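Long-range contact in cleavage stimulation factor 77 (Encephalitozoon cuniculi, PDB 2UY1), which probably binds mRNA as a nuclear, mainly helical protein of the suppressor-of-forked family: residues Leu297-Phe309 with Val321-Thr333. Residues are numbered along the deposited sequence; the frame is centred on the assembly and turned at random.
Sequences LKKRGLELFRKLF and VFIYCAFIEYYAT
Phe305 enters helix 319-333 as a knob, held in a hole formed by Tyr324, Cys325, Ile328 and Glu329. Its CG lies anti to the backbone N (chi1 166°), which sends the ring across the gap. CG2 of Ile328 lies over one face of this ring. The ring edge meets Tyr324, with CE1 of Phe305 3.8 Å from CE2 of Tyr324. Leu293 of helix 282-300 touches both Phe305 and Cys325.

Cys325 lies between two phenylalanines. Its SG is 3.7 Å from the centroid of the Phe309 ring, above the face, and approaches Phe305 obliquely. Phe322 CD1 meets the edge of the Phe309 ring in plane, 4.0 Å from Phe309 CZ.

Toward the other end, Arg306 grips Glu329 side-on. NE of Arg306 donates to OE2 of Glu329 at 2.8 Å, and NH2 of Arg306 donates to OE1 of Glu329, also at 2.8 Å. Both oxygens use their syn lone pairs, and the two flat groups are nearly coplanar (16° apart). The paired bonds fix the rotation of the buried carboxylate and probably balance its charge. A weak hydrogen bond from Arg306 NH1 to Glu303 OE1, part of a salt bridge, extends the network.

Leu302 closes this end, its CD2 3.6 Å from Thr333 CG2. Leu297 and Ile328 meet tip to tip. The helical segments 302-309 and 321-333 run nearly antiparallel (162°), with a closest axis approach of 12.1 Å. Such antiparallel pairing of successive helices is characteristic of the helical-repeat (TPR-like) architecture of the Suf family.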
ATOM      1  N   LEU B 297      30.570  -8.439   9.547  1.00 24.95           N
ATOM      2  CA  LEU B 297      29.965  -9.737   9.354  1.00 21.72           C
ATOM      3  C   LEU B 297      30.556 -10.431   8.152  1.00 21.48           C
ATOM      4  O   LEU B 297      30.813 -11.642   8.155  1.00 21.98           O
ATOM      5  CB  LEU B 297      28.431  -9.576   9.114  1.00 21.60           C
ATOM      6  CG  LEU B 297      27.569 -10.830   8.963  1.00 22.08           C
ATOM      7  CD1 LEU B 297      27.684 -11.818  10.144  1.00 21.57           C
ATOM      8  CD2 LEU B 297      26.049 -10.502   8.656  1.00 21.46           C
ATOM      9  N   LYS B 298      30.715  -9.702   7.070  1.00 21.18           N
ATOM     10  CA  LYS B 298      31.264 -10.309   5.869  1.00 22.52           C
ATOM     11  C   LYS B 298      32.744 -10.700   5.988  1.00 23.33           C
ATOM     12  O   LYS B 298      33.155 -11.742   5.467  1.00 21.17           O
ATOM     13  CB  LYS B 298      31.048  -9.402   4.657  1.00 21.72           C
ATOM     14  CG  LYS B 298      29.544  -9.192   4.296  1.00 21.04           C
ATOM     15  CD  LYS B 298      29.031 -10.293   3.402  1.00 21.63           C
ATOM     16  CE  LYS B 298      27.497 -10.233   3.231  1.00 21.97           C
ATOM     17  NZ  LYS B 298      26.780  -9.889   4.488  1.00 19.89           N
ATOM     18  N   LYS B 299      33.543  -9.835   6.612  1.00 26.09           N
ATOM     19  CA  LYS B 299      35.005  -9.996   6.525  1.00 28.93           C
ATOM     20  C   LYS B 299      35.535 -10.893   7.664  1.00 30.32           C
ATOM     21  O   LYS B 299      36.557 -11.597   7.495  1.00 31.62           O
ATOM     22  CB  LYS B 299      35.715  -8.644   6.356  1.00 28.93           C
ATOM     23  CG  LYS B 299      37.277  -8.743   6.355  1.00 31.34           C
ATOM     24  CD  LYS B 299      38.027  -7.700   5.463  1.00 30.08           C
ATOM     25  CE  LYS B 299      39.575  -7.847   5.563  1.00 31.84           C
ATOM     26  NZ  LYS B 299      40.031  -8.873   6.591  1.00 37.94           N
ATOM     27  N   ARG B 300      34.767 -10.967   8.756  1.00 31.30           N
ATOM     28  CA  ARG B 300      35.213 -11.507  10.043  1.00 32.07           C
ATOM     29  C   ARG B 300      34.268 -12.528  10.669  1.00 32.98           C
ATOM     30  O   ARG B 300      34.689 -13.353  11.486  1.00 34.24           O
ATOM     31  CB  ARG B 300      35.334 -10.380  11.026  1.00 32.69           C
ATOM     32  CG  ARG B 300      36.263  -9.260  10.618  1.00 37.69           C
ATOM     33  CD  ARG B 300      37.687  -9.720  10.262  1.00 43.75           C
ATOM     34  NE  ARG B 300      38.587  -8.561  10.114  1.00 48.11           N
ATOM     35  CZ  ARG B 300      39.833  -8.630   9.647  1.00 50.04           C
ATOM     36  NH1 ARG B 300      40.340  -9.794   9.257  1.00 53.01           N
ATOM     37  NH2 ARG B 300      40.579  -7.542   9.563  1.00 49.88           N
ATOM     38  N   GLY B 301      32.984 -12.434  10.346  1.00 31.45           N
ATOM     39  CA  GLY B 301      32.049 -13.388  10.847  1.00 30.29           C
ATOM     40  C   GLY B 301      31.245 -12.841  11.999  1.00 29.03           C
ATOM     41  O   GLY B 301      31.354 -11.677  12.368  1.00 28.33           O
ATOM     42  N   LEU B 302      30.384 -13.690  12.518  1.00 28.10           N
ATOM     43  CA  LEU B 302      29.367 -13.257  13.446  1.00 29.75           C
ATOM     44  C   LEU B 302      29.990 -12.855  14.780  1.00 29.83           C
ATOM     45  O   LEU B 302      29.709 -11.759  15.284  1.00 30.62           O
ATOM     46  CB  LEU B 302      28.311 -14.352  13.580  1.00 29.53           C
ATOM     47  CG  LEU B 302      26.856 -14.192  13.979  1.00 32.02           C
ATOM     48  CD1 LEU B 302      26.037 -13.254  13.107  1.00 34.69           C
ATOM     49  CD2 LEU B 302      26.361 -15.578  13.783  1.00 34.11           C
ATOM     50  N   GLU B 303      30.869 -13.675  15.364  1.00 30.14           N
ATOM     51  CA  GLU B 303      31.381 -13.243  16.669  1.00 28.35           C
ATOM     52  C   GLU B 303      32.004 -11.799  16.672  1.00 27.47           C
ATOM     53  O   GLU B 303      31.770 -11.093  17.584  1.00 26.88           O
ATOM     54  CB  GLU B 303      32.207 -14.331  17.383  1.00 29.65           C
ATOM     55  CG  GLU B 303      31.352 -15.579  17.821  1.00 33.22           C
ATOM     56  CD  GLU B 303      30.800 -15.557  19.278  1.00 38.02           C
ATOM     57  OE1 GLU B 303      29.989 -14.664  19.653  1.00 35.14           O
ATOM     58  OE2 GLU B 303      31.141 -16.507  20.059  1.00 44.21           O
ATOM     59  N   LEU B 304      32.692 -11.346  15.621  1.00 25.84           N
ATOM     60  CA  LEU B 304      33.180  -9.959  15.549  1.00 25.56           C
ATOM     61  C   LEU B 304      32.122  -8.902  15.185  1.00 24.44           C
ATOM     62  O   LEU B 304      32.196  -7.737  15.664  1.00 24.35           O
ATOM     63  CB  LEU B 304      34.409  -9.829  14.602  1.00 25.78           C
ATOM     64  CG  LEU B 304      35.809 -10.103  15.219  1.00 26.01           C
ATOM     65  CD1 LEU B 304      36.873 -10.197  14.181  1.00 18.73           C
ATOM     66  CD2 LEU B 304      36.165  -9.038  16.227  1.00 25.15           C
ATOM     67  N   PHE B 305      31.151  -9.285  14.329  1.00 23.99           N
ATOM     68  CA  PHE B 305      29.858  -8.514  14.166  1.00 23.18           C
ATOM     69  C   PHE B 305      29.274  -8.196  15.562  1.00 21.37           C
ATOM     70  O   PHE B 305      28.926  -7.080  15.868  1.00 20.62           O
ATOM     71  CB  PHE B 305      28.826  -9.307  13.296  1.00 23.27           C
ATOM     72  CG  PHE B 305      27.409  -8.769  13.354  1.00 23.18           C
ATOM     73  CD1 PHE B 305      26.972  -7.824  12.439  1.00 26.73           C
ATOM     74  CD2 PHE B 305      26.534  -9.214  14.311  1.00 23.35           C
ATOM     75  CE1 PHE B 305      25.698  -7.297  12.507  1.00 21.21           C
ATOM     76  CE2 PHE B 305      25.227  -8.738  14.384  1.00 26.49           C
ATOM     77  CZ  PHE B 305      24.811  -7.778  13.496  1.00 27.81           C
ATOM     78  N   ARG B 306      29.236  -9.226  16.387  1.00 21.17           N
ATOM     79  CA  ARG B 306      28.655  -9.193  17.722  1.00 23.43           C
ATOM     80  C   ARG B 306      29.420  -8.319  18.690  1.00 23.33           C
ATOM     81  O   ARG B 306      28.837  -7.575  19.480  1.00 25.30           O
ATOM     82  CB  ARG B 306      28.587 -10.621  18.246  1.00 22.58           C
ATOM     83  CG  ARG B 306      27.282 -11.278  17.830  1.00 23.77           C
ATOM     84  CD  ARG B 306      27.208 -12.644  18.339  1.00 24.96           C
ATOM     85  NE  ARG B 306      26.173 -13.390  17.649  1.00 29.20           N
ATOM     86  CZ  ARG B 306      26.104 -14.706  17.628  1.00 30.45           C
ATOM     87  NH1 ARG B 306      27.028 -15.424  18.221  1.00 32.82           N
ATOM     88  NH2 ARG B 306      25.118 -15.300  16.999  1.00 33.10           N
ATOM     89  N   LYS B 307      30.737  -8.381  18.583  1.00 23.55           N
ATOM     90  CA  LYS B 307      31.620  -7.499  19.336  1.00 25.05           C
ATOM     91  C   LYS B 307      31.525  -6.056  18.907  1.00 23.47           C
ATOM     92  O   LYS B 307      31.540  -5.174  19.759  1.00 26.23           O
ATOM     93  CB  LYS B 307      33.062  -7.976  19.204  1.00 25.49           C
ATOM     94  CG  LYS B 307      34.118  -6.974  19.622  1.00 28.85           C
ATOM     95  CD  LYS B 307      35.417  -7.718  19.881  1.00 35.18           C
ATOM     96  CE  LYS B 307      36.340  -6.948  20.848  1.00 36.79           C
ATOM     97  NZ  LYS B 307      37.199  -6.058  20.045  1.00 37.80           N
ATOM     98  N   LEU B 308      31.456  -5.776  17.612  1.00 22.98           N
ATOM     99  CA  LEU B 308      31.293  -4.372  17.152  1.00 21.28           C
ATOM    100  C   LEU B 308      29.949  -3.734  17.591  1.00 23.86           C
ATOM    101  O   LEU B 308      29.894  -2.548  17.930  1.00 23.61           O
ATOM    102  CB  LEU B 308      31.452  -4.278  15.633  1.00 20.19           C
ATOM    103  CG  LEU B 308      31.201  -2.888  15.031  1.00 20.92           C
ATOM    104  CD1 LEU B 308      32.205  -1.892  15.560  1.00 18.55           C
ATOM    105  CD2 LEU B 308      31.204  -2.843  13.506  1.00 16.35           C
ATOM    106  N   PHE B 309      28.871  -4.516  17.541  1.00 25.87           N
ATOM    107  CA  PHE B 309      27.594  -4.067  18.087  1.00 29.31           C
ATOM    108  C   PHE B 309      27.692  -3.587  19.535  1.00 30.75           C
ATOM    109  O   PHE B 309      27.187  -2.460  19.861  1.00 31.29           O
ATOM    110  CB  PHE B 309      26.522  -5.145  17.967  1.00 29.62           C
ATOM    111  CG  PHE B 309      25.135  -4.652  18.311  1.00 31.70           C
ATOM    112  CD1 PHE B 309      24.619  -3.478  17.699  1.00 32.88           C
ATOM    113  CD2 PHE B 309      24.337  -5.343  19.219  1.00 33.42           C
ATOM    114  CE1 PHE B 309      23.343  -3.007  17.998  1.00 31.67           C
ATOM    115  CE2 PHE B 309      23.041  -4.870  19.527  1.00 33.14           C
ATOM    116  CZ  PHE B 309      22.557  -3.688  18.919  1.00 32.36           C
ATOM    117  N   VAL B 321      19.257   0.302  13.878  1.00 17.27           N
ATOM    118  CA  VAL B 321      20.501  -0.452  14.015  1.00 18.39           C
ATOM    119  C   VAL B 321      20.167  -1.672  14.836  1.00 17.94           C
ATOM    120  O   VAL B 321      20.664  -2.731  14.573  1.00 17.74           O
ATOM    121  CB  VAL B 321      21.667   0.436  14.684  1.00 17.79           C
ATOM    122  CG1 VAL B 321      22.959  -0.409  15.010  1.00 18.74           C
ATOM    123  CG2 VAL B 321      22.032   1.537  13.765  1.00 17.50           C
ATOM    124  N   PHE B 322      19.230  -1.508  15.760  1.00 19.00           N
ATOM    125  CA  PHE B 322      18.728  -2.621  16.566  1.00 20.04           C
ATOM    126  C   PHE B 322      17.903  -3.579  15.732  1.00 20.46           C
ATOM    127  O   PHE B 322      17.992  -4.759  15.937  1.00 21.78           O
ATOM    128  CB  PHE B 322      17.813  -2.106  17.684  1.00 21.33           C
ATOM    129  CG  PHE B 322      18.519  -1.298  18.765  1.00 21.98           C
ATOM    130  CD1 PHE B 322      19.110  -1.929  19.845  1.00 25.67           C
ATOM    131  CD2 PHE B 322      18.560   0.097  18.691  1.00 25.52           C
ATOM    132  CE1 PHE B 322      19.740  -1.187  20.861  1.00 23.71           C
ATOM    133  CE2 PHE B 322      19.179   0.858  19.704  1.00 26.38           C
ATOM    134  CZ  PHE B 322      19.748   0.204  20.805  1.00 24.77           C
ATOM    135  N   ILE B 323      17.003  -3.053  14.890  1.00 18.82           N
ATOM    136  CA  ILE B 323      16.159  -3.839  13.997  1.00 17.69           C
ATOM    137  C   ILE B 323      17.019  -4.580  12.978  1.00 17.66           C
ATOM    138  O   ILE B 323      16.797  -5.751  12.690  1.00 14.80           O
ATOM    139  CB  ILE B 323      15.163  -2.932  13.217  1.00 16.99           C
ATOM    140  CG1 ILE B 323      14.271  -2.085  14.143  1.00 17.58           C
ATOM    141  CG2 ILE B 323      14.366  -3.721  12.155  1.00 17.68           C
ATOM    142  CD1 ILE B 323      13.375  -1.058  13.344  1.00 18.36           C
ATOM    143  N   TYR B 324      18.017  -3.891  12.411  1.00 19.09           N
ATOM    144  CA  TYR B 324      18.957  -4.583  11.534  1.00 19.51           C
ATOM    145  C   TYR B 324      19.692  -5.736  12.223  1.00 20.49           C
ATOM    146  O   TYR B 324      19.819  -6.822  11.649  1.00 20.99           O
ATOM    147  CB  TYR B 324      19.929  -3.571  10.969  1.00 20.21           C
ATOM    148  CG  TYR B 324      21.141  -4.192  10.388  1.00 19.48           C
ATOM    149  CD1 TYR B 324      21.154  -4.682   9.069  1.00 15.00           C
ATOM    150  CD2 TYR B 324      22.294  -4.309  11.168  1.00 22.04           C
ATOM    151  CE1 TYR B 324      22.289  -5.272   8.587  1.00 20.67           C
ATOM    152  CE2 TYR B 324      23.423  -4.890  10.698  1.00 19.01           C
ATOM    153  CZ  TYR B 324      23.438  -5.353   9.421  1.00 22.30           C
ATOM    154  OH  TYR B 324      24.614  -5.919   8.982  1.00 21.02           O
ATOM    155  N   CYS B 325      20.194  -5.525  13.441  1.00 21.38           N
ATOM    156  CA  CYS B 325      20.934  -6.609  14.168  1.00 22.03           C
ATOM    157  C   CYS B 325      20.055  -7.770  14.532  1.00 20.53           C
ATOM    158  O   CYS B 325      20.545  -8.914  14.633  1.00 20.90           O
ATOM    159  CB  CYS B 325      21.577  -6.113  15.473  1.00 21.56           C
ATOM    160  SG  CYS B 325      23.017  -5.047  15.154  1.00 31.39           S
ATOM    161  N   ALA B 326      18.791  -7.476  14.854  1.00 18.70           N
ATOM    162  CA  ALA B 326      17.839  -8.554  15.206  1.00 19.15           C
ATOM    163  C   ALA B 326      17.566  -9.449  13.981  1.00 18.78           C
ATOM    164  O   ALA B 326      17.504 -10.718  14.056  1.00 19.84           O
ATOM    165  CB  ALA B 326      16.562  -7.967  15.771  1.00 17.70           C
ATOM    166  N   PHE B 327      17.450  -8.787  12.833  1.00 17.78           N
ATOM    167  CA  PHE B 327      17.241  -9.495  11.581  1.00 17.75           C
ATOM    168  C   PHE B 327      18.492 -10.284  11.173  1.00 16.26           C
ATOM    169  O   PHE B 327      18.398 -11.334  10.648  1.00 14.25           O
ATOM    170  CB  PHE B 327      16.941  -8.549  10.443  1.00 17.58           C
ATOM    171  CG  PHE B 327      15.558  -7.910  10.442  1.00 17.77           C
ATOM    172  CD1 PHE B 327      14.488  -8.391  11.200  1.00 18.88           C
ATOM    173  CD2 PHE B 327      15.322  -6.856   9.536  1.00 19.36           C
ATOM    174  CE1 PHE B 327      13.222  -7.801  11.111  1.00 16.89           C
ATOM    175  CE2 PHE B 327      14.040  -6.244   9.449  1.00 19.34           C
ATOM    176  CZ  PHE B 327      13.006  -6.694  10.261  1.00 17.13           C
ATOM    177  N   ILE B 328      19.678  -9.720  11.271  1.00 17.57           N
ATOM    178  CA  ILE B 328      20.842 -10.585  11.016  1.00 18.11           C
ATOM    179  C   ILE B 328      20.855 -11.820  11.958  1.00 16.20           C
ATOM    180  O   ILE B 328      21.263 -12.878  11.535  1.00 17.06           O
ATOM    181  CB  ILE B 328      22.155  -9.874  11.287  1.00 17.63           C
ATOM    182  CG1 ILE B 328      22.365  -8.658  10.360  1.00 17.91           C
ATOM    183  CG2 ILE B 328      23.287 -10.895  11.263  1.00 18.29           C
ATOM    184  CD1 ILE B 328      22.243  -8.936   8.893  1.00 13.72           C
ATOM    185  N   GLU B 329      20.467 -11.649  13.211  1.00 15.36           N
ATOM    186  CA  GLU B 329      20.683 -12.691  14.169  1.00 18.96           C
ATOM    187  C   GLU B 329      19.677 -13.738  13.845  1.00 19.42           C
ATOM    188  O   GLU B 329      20.008 -14.889  13.819  1.00 20.70           O
ATOM    189  CB  GLU B 329      20.563 -12.243  15.628  1.00 18.12           C
ATOM    190  CG  GLU B 329      21.756 -11.461  16.128  1.00 22.74           C
ATOM    191  CD  GLU B 329      22.994 -12.341  16.498  1.00 26.35           C
ATOM    192  OE1 GLU B 329      22.948 -13.592  16.516  1.00 25.47           O
ATOM    193  OE2 GLU B 329      24.035 -11.729  16.809  1.00 30.82           O
ATOM    194  N   TYR B 330      18.445 -13.334  13.541  1.00 22.09           N
ATOM    195  CA  TYR B 330      17.432 -14.335  13.119  1.00 22.24           C
ATOM    196  C   TYR B 330      17.829 -15.145  11.847  1.00 22.71           C
ATOM    197  O   TYR B 330      17.874 -16.359  11.890  1.00 22.12           O
ATOM    198  CB  TYR B 330      16.025 -13.725  12.954  1.00 22.47           C
ATOM    199  CG  TYR B 330      15.040 -14.790  12.583  1.00 24.24           C
ATOM    200  CD1 TYR B 330      14.772 -15.833  13.481  1.00 22.36           C
ATOM    201  CD2 TYR B 330      14.451 -14.828  11.313  1.00 25.13           C
ATOM    202  CE1 TYR B 330      13.889 -16.887  13.148  1.00 27.33           C
ATOM    203  CE2 TYR B 330      13.546 -15.891  10.968  1.00 26.23           C
ATOM    204  CZ  TYR B 330      13.306 -16.904  11.902  1.00 26.11           C
ATOM    205  OH  TYR B 330      12.417 -17.938  11.628  1.00 32.57           O
ATOM    206  N   TYR B 331      18.099 -14.456  10.729  1.00 22.66           N
ATOM    207  CA  TYR B 331      18.379 -15.133   9.439  1.00 23.56           C
ATOM    208  C   TYR B 331      19.736 -15.850   9.385  1.00 22.25           C
ATOM    209  O   TYR B 331      19.902 -16.748   8.612  1.00 22.75           O
ATOM    210  CB  TYR B 331      18.189 -14.139   8.267  1.00 24.64           C
ATOM    211  CG  TYR B 331      16.741 -13.788   8.204  1.00 25.19           C
ATOM    212  CD1 TYR B 331      15.836 -14.691   7.697  1.00 24.69           C
ATOM    213  CD2 TYR B 331      16.259 -12.603   8.760  1.00 25.83           C
ATOM    214  CE1 TYR B 331      14.479 -14.426   7.725  1.00 24.33           C
ATOM    215  CE2 TYR B 331      14.892 -12.324   8.792  1.00 27.89           C
ATOM    216  CZ  TYR B 331      14.013 -13.246   8.257  1.00 25.77           C
ATOM    217  OH  TYR B 331      12.633 -13.030   8.280  1.00 27.09           O
ATOM    218  N   ALA B 332      20.671 -15.465  10.246  1.00 22.03           N
ATOM    219  CA  ALA B 332      22.008 -16.071  10.235  1.00 22.56           C
ATOM    220  C   ALA B 332      22.009 -17.320  11.133  1.00 22.23           C
ATOM    221  O   ALA B 332      22.533 -18.346  10.766  1.00 22.56           O
ATOM    222  CB  ALA B 332      23.076 -15.059  10.675  1.00 19.74           C
ATOM    223  N   THR B 333      21.329 -17.237  12.267  1.00 23.69           N
ATOM    224  CA  THR B 333      21.396 -18.284  13.287  1.00 24.66           C
ATOM    225  C   THR B 333      20.084 -19.071  13.440  1.00 24.46           C
ATOM    226  O   THR B 333      20.115 -20.231  13.813  1.00 25.21           O
ATOM    227  CB  THR B 333      21.823 -17.682  14.627  1.00 24.34           C
ATOM    228  OG1 THR B 333      20.717 -16.956  15.170  1.00 25.82           O
ATOM    229  CG2 THR B 333      23.000 -16.763  14.425  1.00 22.93           C
TER